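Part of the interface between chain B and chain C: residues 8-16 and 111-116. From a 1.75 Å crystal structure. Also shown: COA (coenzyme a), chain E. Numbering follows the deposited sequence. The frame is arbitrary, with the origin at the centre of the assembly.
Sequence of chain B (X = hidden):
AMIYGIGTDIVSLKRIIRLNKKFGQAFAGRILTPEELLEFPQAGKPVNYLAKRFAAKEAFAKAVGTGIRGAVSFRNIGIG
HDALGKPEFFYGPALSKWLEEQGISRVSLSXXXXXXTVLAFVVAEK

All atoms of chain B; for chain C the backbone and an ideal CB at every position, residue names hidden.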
# COMPACT_ATOMS: atom_id res chain seq x y z
N THR B 8 -4.13 -0.27 -5.14
CA THR B 8 -3.83 0.82 -4.23
C THR B 8 -4.27 2.10 -4.93
O THR B 8 -4.36 2.16 -6.16
CB THR B 8 -2.35 0.87 -3.90
OG1 THR B 8 -2.13 1.80 -2.82
CG2 THR B 8 -1.55 1.30 -5.12
N ASP B 9 -4.57 3.11 -4.13
CA ASP B 9 -4.94 4.40 -4.66
C ASP B 9 -4.55 5.48 -3.67
O ASP B 9 -4.74 5.33 -2.46
CB ASP B 9 -6.44 4.48 -4.97
CG ASP B 9 -6.77 5.55 -5.98
OD1 ASP B 9 -6.09 5.61 -7.03
OD2 ASP B 9 -7.70 6.35 -5.74
N ILE B 10 -4.03 6.58 -4.18
CA ILE B 10 -3.67 7.72 -3.36
C ILE B 10 -4.47 8.90 -3.90
O ILE B 10 -4.56 9.09 -5.12
CB ILE B 10 -2.15 7.97 -3.38
CG1 ILE B 10 -1.71 8.71 -2.13
CG2 ILE B 10 -1.73 8.70 -4.62
CD1 ILE B 10 -0.19 8.71 -1.95
N VAL B 11 -5.15 9.61 -3.00
CA VAL B 11 -6.11 10.65 -3.37
C VAL B 11 -5.83 11.87 -2.51
O VAL B 11 -5.82 11.78 -1.28
CB VAL B 11 -7.58 10.21 -3.20
CG1 VAL B 11 -8.53 11.37 -3.58
CG2 VAL B 11 -7.92 9.01 -4.07
N SER B 12 -5.60 13.00 -3.16
CA SER B 12 -5.43 14.27 -2.49
C SER B 12 -6.79 14.85 -2.11
O SER B 12 -7.72 14.85 -2.92
CB SER B 12 -4.66 15.21 -3.43
OG SER B 12 -4.98 16.57 -3.25
N LEU B 13 -6.90 15.36 -0.88
CA LEU B 13 -8.11 16.11 -0.54
C LEU B 13 -8.35 17.24 -1.53
O LEU B 13 -9.48 17.52 -1.89
CB LEU B 13 -8.02 16.65 0.89
CG LEU B 13 -7.87 15.57 1.95
CD1 LEU B 13 -7.78 16.23 3.33
CD2 LEU B 13 -8.97 14.54 1.94
N LYS B 14 -7.27 17.93 -1.95
CA LYS B 14 -7.41 19.01 -2.90
C LYS B 14 -8.12 18.54 -4.16
O LYS B 14 -8.96 19.25 -4.73
CB LYS B 14 -6.04 19.58 -3.25
CG LYS B 14 -5.32 20.24 -2.10
CD LYS B 14 -4.09 21.01 -2.57
CE LYS B 14 -3.09 20.10 -3.28
NZ LYS B 14 -1.85 20.82 -3.68
N ARG B 15 -7.76 17.37 -4.65
CA ARG B 15 -8.41 16.85 -5.85
C ARG B 15 -9.92 16.69 -5.64
O ARG B 15 -10.73 17.07 -6.49
CB ARG B 15 -7.77 15.51 -6.24
CG ARG B 15 -8.37 14.91 -7.51
CD ARG B 15 -7.49 13.80 -8.05
NE ARG B 15 -8.23 12.84 -8.85
CZ ARG B 15 -8.17 11.52 -8.71
NH1 ARG B 15 -7.39 10.96 -7.80
NH2 ARG B 15 -8.90 10.74 -9.51
N ILE B 16 -10.32 16.10 -4.51
CA ILE B 16 -11.73 15.94 -4.17
C ILE B 16 -12.43 17.29 -4.06
O ILE B 16 -13.57 17.47 -4.52
CB ILE B 16 -11.83 15.14 -2.86
CG1 ILE B 16 -11.33 13.70 -3.09
CG2 ILE B 16 -13.25 15.08 -2.32
CD1 ILE B 16 -12.14 12.89 -4.09
N UNK C 111 -0.18 0.14 -9.01
CA UNK C 111 0.44 1.46 -9.04
C UNK C 111 -0.64 2.52 -8.92
O UNK C 111 -1.79 2.33 -9.33
CB UNK C 111 1.26 1.66 -10.32
N UNK C 112 -0.26 3.65 -8.33
CA UNK C 112 -1.10 4.83 -8.28
C UNK C 112 -0.19 6.05 -8.31
O UNK C 112 0.99 5.96 -7.97
CB UNK C 112 -1.99 4.83 -7.04
N UNK C 113 -0.73 7.17 -8.76
CA UNK C 113 0.04 8.40 -8.71
C UNK C 113 -0.91 9.55 -8.42
O UNK C 113 -2.08 9.52 -8.80
CB UNK C 113 0.80 8.63 -10.01
N UNK C 114 -0.39 10.55 -7.71
CA UNK C 114 -1.13 11.76 -7.39
C UNK C 114 -0.12 12.87 -7.19
O UNK C 114 0.79 12.73 -6.37
CB UNK C 114 -2.01 11.58 -6.15
N UNK C 115 -0.26 13.96 -7.95
CA UNK C 115 0.64 15.11 -7.85
C UNK C 115 2.06 14.59 -8.01
O UNK C 115 2.35 13.91 -9.02
CB UNK C 115 0.47 15.85 -6.52
N UNK C 116 2.96 14.84 -7.07
CA UNK C 116 4.37 14.48 -7.21
C UNK C 116 4.66 13.04 -6.83
O UNK C 116 5.78 12.57 -7.08
CB UNK C 116 5.23 15.41 -6.35
N1A COA E . -6.61 -3.05 -13.34
C2A COA E . -5.67 -2.74 -12.44
N3A COA E . -4.89 -1.66 -12.42
C4A COA E . -5.09 -0.80 -13.50
C5A COA E . -6.04 -0.99 -14.57
C6A COA E . -6.80 -2.17 -14.41
N6A COA E . -7.69 -2.51 -15.30
N7A COA E . -5.97 0.01 -15.45
C8A COA E . -5.03 0.78 -14.97
N9A COA E . -4.47 0.36 -13.81
C1B COA E . -3.35 1.00 -13.01
C2B COA E . -2.07 1.26 -13.92
O2B COA E . -0.98 0.87 -13.31
C3B COA E . -2.05 2.79 -13.97
O3B COA E . -0.80 3.25 -13.92
P3B COA E . 0.24 2.77 -15.37
O7A COA E . 1.15 3.91 -15.47
O8A COA E . 0.80 1.48 -14.93
O9A COA E . -0.77 2.70 -16.41
C4B COA E . -2.77 3.08 -12.63
O4B COA E . -3.81 2.21 -12.55
C5B COA E . -3.30 4.50 -12.53
O5B COA E . -3.48 4.80 -11.18
P1A COA E . -4.02 6.26 -10.93
O1A COA E . -2.87 7.20 -11.15
O2A COA E . -4.63 6.14 -9.61
O3A COA E . -5.05 6.53 -12.25
P2A COA E . -6.56 6.92 -12.05
O4A COA E . -6.78 8.02 -13.05
O5A COA E . -7.02 7.09 -10.62
O6A COA E . -7.37 5.57 -12.82
CBP COA E . -8.94 3.84 -12.34
CCP COA E . -8.20 5.07 -11.92
CDP COA E . -7.92 2.75 -12.67
CEP COA E . -9.80 3.48 -11.11
CAP COA E . -9.83 3.96 -13.61
OAP COA E . -10.58 2.86 -13.66
C9P COA E . -10.81 5.18 -13.80
O9P COA E . -11.82 5.04 -14.42
N8P COA E . -10.49 6.44 -13.35
C7P COA E . -11.41 7.55 -13.54
C6P COA E . -12.30 7.57 -12.28
C5P COA E . -13.41 8.59 -12.46
O5P COA E . -14.40 8.33 -13.10
N4P COA E . -13.28 9.84 -11.79
C3P COA E . -14.36 10.84 -11.94
C2P COA E . -15.38 10.86 -10.75
S1P COA E . -17.13 11.01 -11.33

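The two strands run side by side, nearly parallel at 5°, with axes 5.9 Å apart at their closest. Because 111 to 114 is a strand, its CB atoms alternate: those of 112 and 114 turn toward chain B, those of 111 and 113 away.

Position 111 points its CB away from chain B, and nothing of the facing stretch lies within 5.5 Å of it. Chain B therefore sets little limit here; the coenzyme A phosphate lies on this side, and many residues could fit. The deposited residue is C:Met111, whose chain (m, t, m) turns at chi3 and brings its CE to 2.9 Å from O8A of the coenzyme.

Position 112 faces chain B closely: its ideal CB is 3.7 Å from B:Thr8 O and 3.9 Å from B:Ile10 N. The backbone NH of B:Ile10 offers a donor and a phosphate oxygen of the coenzyme an acceptor, so a short side chain able both to accept and to donate is favoured, serine or perhaps threonine. It is C:Ser112. Its hydroxyl accepts from B:Ile10 N (N to OG 3.1 Å) and donates to the coenzyme (OG to O2A 3.2 Å), linking strand and ligand through one atom.

Position 113 again points away, with no chain B atom near its CB; the phosphate oxygens nearby call first for a donor or a base. The residue is nevertheless C:Asp113, its OD2 2.8 Å from O1A of the coenzyme, so close that one of the two acid groups probably holds a proton. Its backbone N donates to O1A of the coenzyme at 3.2 Å, and a water O lies 3.0 Å from C:Asp113 O and 2.7 Å from B:Ile10 O.

Position 114 turns back toward chain B, its ideal CB a tight 3.3 Å from B:Ile10 CG2. Beyond the methyl lie the backbone NH of B:Ser12 and the guanidinium of B:Arg15, a donor and a positive charge together. An acceptor is wanted, preferably an acid, on a chain long enough to reach past the isoleucine; glutamate suits best, while glutamine could take the NH but not balance the charge. C:Glu114 bends at chi2 (77°, p) and places OE2 2.9 Å from B:Ser12 N, in a nearly straight hydrogen bond. The same OE2 forms a salt bridge with B:Arg15 NH1 at 3.5 Å, approaching the edge of the guanidinium.

Position 115 has backbone angles of 53/-124, which favour glycine and are strained for other residues. Its CB points toward chain B but across open space, with B:Lys14 farther off, so a long acidic chain could nonetheless serve. C:Glu115 accepts that strain and extends to a salt bridge, OE2 to B:Lys14 NZ 3.3 Å, although it is poorly ordered.

Position 116 is out of reach, and almost any residue would do as far as chain B is concerned; it is C:Asp116, hydrogen-bonded elsewhere in the structure.

Chain C (111-116) MSDEED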
# COMPACT_ATOMS: atom_id res chain seq x y z
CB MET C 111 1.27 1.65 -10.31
CG MET C 111 2.55 0.84 -10.26
SD MET C 111 3.56 1.10 -11.68
CE MET C 111 2.56 0.30 -12.94
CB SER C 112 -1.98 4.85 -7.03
OG SER C 112 -2.84 5.98 -7.00
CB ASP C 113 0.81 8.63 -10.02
CG ASP C 113 -0.09 8.87 -11.20
OD1 ASP C 113 -0.56 10.01 -11.34
OD2 ASP C 113 -0.33 7.92 -11.98
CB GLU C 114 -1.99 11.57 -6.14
CG GLU C 114 -2.84 12.77 -5.75
CD GLU C 114 -4.08 12.92 -6.60
OE1 GLU C 114 -3.98 12.86 -7.84
OE2 GLU C 114 -5.17 13.08 -6.02
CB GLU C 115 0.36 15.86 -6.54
CG GLU C 115 -1.05 16.39 -6.39
CD GLU C 115 -1.28 17.05 -5.04
OE1 GLU C 115 -0.47 16.84 -4.12
OE2 GLU C 115 -2.29 17.78 -4.90
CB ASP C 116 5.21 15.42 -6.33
CG ASP C 116 6.69 15.24 -6.54
OD1 ASP C 116 7.16 15.50 -7.66
OD2 ASP C 116 7.39 14.86 -5.57
O HOH W 1 -4.83 8.84 -7.77
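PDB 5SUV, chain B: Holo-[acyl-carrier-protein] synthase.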